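Hypothetical protein Atu1540 (Agrobacterium tumefaciens str. C58, PDB 2HWJ) is of unknown function but probably belongs to the ParB-like nuclease family, with four copies in the deposited assembly. Local coordinates at the interface of chains A and B and the interface of chains A and C. Numbering follows the deposited sequence. Chains: chain A/B/C, Hypothetical protein Atu1540.

Contact 1: the interface of chains A and B. Residues chain A 4, 6-8; chain B 49, 51, 71.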
loop_
_atom_site.group_PDB
_atom_site.type_symbol
_atom_site.label_atom_id
_atom_site.label_comp_id
_atom_site.label_asym_id
_atom_site.label_seq_id
_atom_site.Cartn_x
_atom_site.Cartn_y
_atom_site.Cartn_z
ATOM N N ILE A 4 21.043 13.280 -8.828
ATOM C CA ILE A 4 20.082 14.439 -8.683
ATOM C C ILE A 4 18.649 14.048 -8.174
ATOM O O ILE A 4 17.652 14.678 -8.542
ATOM C CB ILE A 4 20.030 15.300 -9.992
ATOM N N GLU A 6 15.610 13.673 -6.889
ATOM C CA GLU A 6 14.127 13.695 -7.077
ATOM C C GLU A 6 13.270 14.974 -7.155
ATOM O O GLU A 6 13.716 15.932 -7.779
ATOM C CB GLU A 6 13.400 12.415 -6.605
ATOM C CG GLU A 6 13.511 11.277 -7.665
ATOM C CD GLU A 6 14.832 11.371 -8.505
ATOM O OE1 GLU A 6 15.846 10.636 -8.220
ATOM O OE2 GLU A 6 14.848 12.218 -9.438
ATOM N N PRO A 7 12.025 14.980 -6.609
ATOM C CA PRO A 7 11.091 15.807 -7.287
ATOM C C PRO A 7 11.499 17.271 -7.155
ATOM O O PRO A 7 12.292 17.629 -6.265
ATOM C CB PRO A 7 9.784 15.507 -6.562
ATOM C CG PRO A 7 10.159 15.077 -5.244
ATOM C CD PRO A 7 11.441 14.397 -5.386
ATOM N N ARG A 8 10.986 18.101 -8.069
ATOM C CA ARG A 8 11.487 19.467 -8.177
ATOM C C ARG A 8 10.282 20.328 -8.279
ATOM O O ARG A 8 9.201 19.855 -8.649
ATOM C CB ARG A 8 12.343 19.656 -9.413
ATOM C CG ARG A 8 13.708 19.019 -9.321
ATOM C CD ARG A 8 14.607 19.413 -10.507
ATOM N NE ARG A 8 15.815 18.594 -10.617
ATOM C CZ ARG A 8 17.041 19.063 -10.442
ATOM N NH1 ARG A 8 17.180 20.348 -10.150
ATOM N NH2 ARG A 8 18.124 18.277 -10.553
ATOM N N GLY B 49 12.842 24.796 -10.247
ATOM C CA GLY B 49 13.848 23.824 -10.623
ATOM C C GLY B 49 14.331 23.139 -9.361
ATOM O O GLY B 49 14.879 22.035 -9.416
ATOM N N HIS B 51 14.853 21.529 -5.482
ATOM C CA HIS B 51 14.474 20.237 -4.956
ATOM C C HIS B 51 13.539 20.490 -3.826
ATOM O O HIS B 51 13.703 21.504 -3.131
ATOM C CB HIS B 51 15.716 19.534 -4.441
ATOM C CG HIS B 51 16.488 18.829 -5.520
ATOM N ND1 HIS B 51 17.676 19.321 -6.036
ATOM C CD2 HIS B 51 16.208 17.701 -6.221
ATOM C CE1 HIS B 51 18.110 18.507 -6.982
ATOM N NE2 HIS B 51 17.236 17.517 -7.114
ATOM N N LEU B 71 20.192 12.989 -0.513
ATOM C CA LEU B 71 20.200 14.263 -1.193
ATOM C C LEU B 71 20.406 15.346 -0.202
ATOM O O LEU B 71 21.137 16.287 -0.480
ATOM C CB LEU B 71 18.888 14.539 -1.825
ATOM C CG LEU B 71 18.617 15.749 -2.731
ATOM C CD1 LEU B 71 19.592 15.865 -3.936
ATOM C CD2 LEU B 71 17.188 15.692 -3.252
#

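Contact 2: the interface of chains A and C. Residues chain A 104, 112, 118; chain C 104, 112, 118.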
loop_
_atom_site.group_PDB
_atom_site.type_symbol
_atom_site.label_atom_id
_atom_site.label_comp_id
_atom_site.label_asym_id
_atom_site.label_seq_id
_atom_site.Cartn_x
_atom_site.Cartn_y
_atom_site.Cartn_z
ATOM N N ASP A 104 -4.373 4.479 -16.395
ATOM C CA ASP A 104 -5.513 3.732 -15.945
ATOM C C ASP A 104 -5.030 2.601 -15.085
ATOM O O ASP A 104 -5.591 2.325 -14.057
ATOM C CB ASP A 104 -6.242 3.175 -17.150
ATOM C CG ASP A 104 -7.376 2.235 -16.774
ATOM O OD1 ASP A 104 -8.139 2.477 -15.758
ATOM O OD2 ASP A 104 -7.454 1.247 -17.543
ATOM N N PHE A 112 -15.140 8.741 -14.671
ATOM C CA PHE A 112 -16.544 8.563 -14.342
ATOM C C PHE A 112 -17.278 9.881 -14.353
ATOM O O PHE A 112 -16.799 10.858 -13.802
ATOM C CB PHE A 112 -16.731 7.885 -13.003
ATOM C CG PHE A 112 -16.289 6.457 -12.969
ATOM C CD1 PHE A 112 -14.978 6.130 -12.745
ATOM C CD2 PHE A 112 -17.197 5.439 -13.126
ATOM C CE1 PHE A 112 -14.583 4.782 -12.707
ATOM C CE2 PHE A 112 -16.820 4.112 -13.082
ATOM C CZ PHE A 112 -15.542 3.785 -12.847
ATOM N N ARG A 118 -18.944 4.864 -15.787
ATOM C CA ARG A 118 -17.671 4.653 -16.509
ATOM C C ARG A 118 -17.793 5.284 -17.893
ATOM O O ARG A 118 -18.767 5.099 -18.601
ATOM C CB ARG A 118 -17.372 3.165 -16.646
ATOM C CG ARG A 118 -16.081 2.798 -17.364
ATOM C CD ARG A 118 -15.338 1.556 -16.751
ATOM N NE ARG A 118 -13.990 2.068 -16.530
ATOM C CZ ARG A 118 -13.250 2.088 -15.424
ATOM N NH1 ARG A 118 -13.571 1.479 -14.294
ATOM N NH2 ARG A 118 -12.086 2.692 -15.508
ATOM N N ASP C 104 -14.564 -3.105 -8.782
ATOM C CA ASP C 104 -13.721 -2.264 -9.594
ATOM C C ASP C 104 -13.007 -1.268 -8.676
ATOM O O ASP C 104 -11.806 -1.289 -8.527
ATOM C CB ASP C 104 -14.610 -1.611 -10.625
ATOM C CG ASP C 104 -13.857 -0.963 -11.732
ATOM O OD1 ASP C 104 -12.977 -1.602 -12.389
ATOM O OD2 ASP C 104 -14.196 0.223 -11.982
ATOM N N PHE C 112 -10.395 -6.963 -18.933
ATOM C CA PHE C 112 -9.734 -6.679 -20.235
ATOM C C PHE C 112 -9.660 -7.972 -20.944
ATOM O O PHE C 112 -9.477 -8.988 -20.277
ATOM C CB PHE C 112 -8.338 -6.088 -20.034
ATOM C CG PHE C 112 -8.340 -4.630 -19.517
ATOM C CD1 PHE C 112 -8.551 -4.334 -18.142
ATOM C CD2 PHE C 112 -8.091 -3.583 -20.369
ATOM C CE1 PHE C 112 -8.562 -2.950 -17.632
ATOM C CE2 PHE C 112 -8.117 -2.152 -19.888
ATOM C CZ PHE C 112 -8.368 -1.851 -18.525
ATOM N N ARG C 118 -10.432 -2.920 -22.969
ATOM C CA ARG C 118 -11.431 -2.750 -21.904
ATOM C C ARG C 118 -12.816 -3.260 -22.326
ATOM O O ARG C 118 -13.367 -2.804 -23.331
ATOM C CB ARG C 118 -11.565 -1.292 -21.479
ATOM C CG ARG C 118 -12.460 -1.113 -20.243
ATOM C CD ARG C 118 -12.111 0.124 -19.392
ATOM N NE ARG C 118 -12.219 -0.343 -18.020
ATOM C CZ ARG C 118 -11.284 -0.258 -17.085
ATOM N NH1 ARG C 118 -10.159 0.342 -17.314
ATOM N NH2 ARG C 118 -11.514 -0.770 -15.902
#

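Contact 1: the interface of chains A and B
B:His51 slips its imidazole between the main chain of A:Ile4 to A:Pro7 and the side chain of A:Arg8, and of the residues here it loses most surface to the partner. Its ring nitrogen NE2 donates a hydrogen bond of 3.2 Å to the main-chain O of A:Ile4. The acceptor lies close to the ring plane, yet the donor stands 62° out of the carbonyl plane, so it approaches from above the C=O group and not on a lone pair. A histidine suits this place because one small ring can donate by NE2 and pack by a carbon corner.

That corner is CE1, which leans over one face of the A:Arg8 guanidinium, offset toward the rim and 3.7 Å from CZ of A:Arg8. The two side chains run side by side in the same direction, with guanidinium and ring planes 42° apart. The arginine chain is extended from CG to NE (chi2 -172°), which carries its head along the ring to B:Gly49. There NH1 donates to the main-chain O of B:Gly49 at 2.9 Å, with the oxygen in the guanidinium plane at its edge. Glycine suits the turn because the backbone there has a positive phi, which residues with a side chain seldom adopt.

Within chain B, CD1 of B:Leu71, from helix 69-77, sits over the centre of the imidazole and gives it an apolar backing. An antiparallel bridge pairs A:Arg8 with B:His51 along the backbone. The two-fold repeats the patch in large part, and if this pairing is the biological one it would tie each N-terminal segment to the neighbouring subunit.

Contact 2: the interface of chains A and C
OD2 of A:Asp104, a carboxylate oxygen, is approached from chain C by two groups: the guanidinium NH1 of C:Arg118 at 2.9 Å and the CZ tip of C:Phe112 at 3.4 Å, ring and carboxylate meeting tip to tip. The site is a reciprocal arginine-aspartate salt-bridge cluster on a two-fold axis, in a protein assigned to the putative ParB-like nuclease family. Its twin joins NH1 of A:Arg118 to OD2 of C:Asp104 at 2.7 Å, and there the oxygen also lies at the edge of the A:Phe112 ring, in its plane. In both pairs the carboxylate oxygen lies in the guanidinium plane at its edge, but the N-H bonds point elsewhere, so the attraction is better described as ionic than as a directed hydrogen bond. The acid and guanidinium planes are strongly turned, by 59° for A:Asp104 with C:Arg118 and by 81° for C:Asp104 with A:Arg118.

Between the acids the two arginines meet tip to tip, their guanidinium planes stacked and almost parallel. CZ of A:Arg118 stands 3.5 Å from CZ of C:Arg118, and each NH2 lies over the centre of the opposite group. Two like charges at this spacing should repel, and the carboxylates at the rims probably offset the cost. Each acid also has a longer ionic contact with the arginine of its own chain, as between OD1 of A:Asp104 and NH2 of A:Arg118 at 4.0 Å, so each acid lies near the arginines of both chains, which probably stabilises its negative charge. Arginine suits the position because its broad, flat cation can stack by its faces while its edge meets an acid.

Phenylalanine backs the stack on either side. CE1 of A:Phe112 lies over the outer face of the A:Arg118 guanidinium, toward its rim, and C:Phe112 does the same for C:Arg118. Each aspartate sits near the end of helix 96-105 with CG anti to the backbone N (chi1 173° in A:Asp104), which directs its carboxylate toward the partner's arginine and phenylalanine tip.

Contacts 1 and 2 lie about 33 Å apart, measured between the centres of their C-alpha atoms, and have no residue in common. Chain A takes part in both. In contact 1 it offers its N-terminal segment to chain B and, through the two-fold twin, its own Gly49 and His51 stretch; in contact 2 it meets chain C through helix 96-105 and the loop segments that follow it. These distinct surfaces let one chain bind two neighbours at once, each across its own two-fold, and such a pair of interfaces can build a four-copy assembly like the one deposited, which may or may not persist in solution.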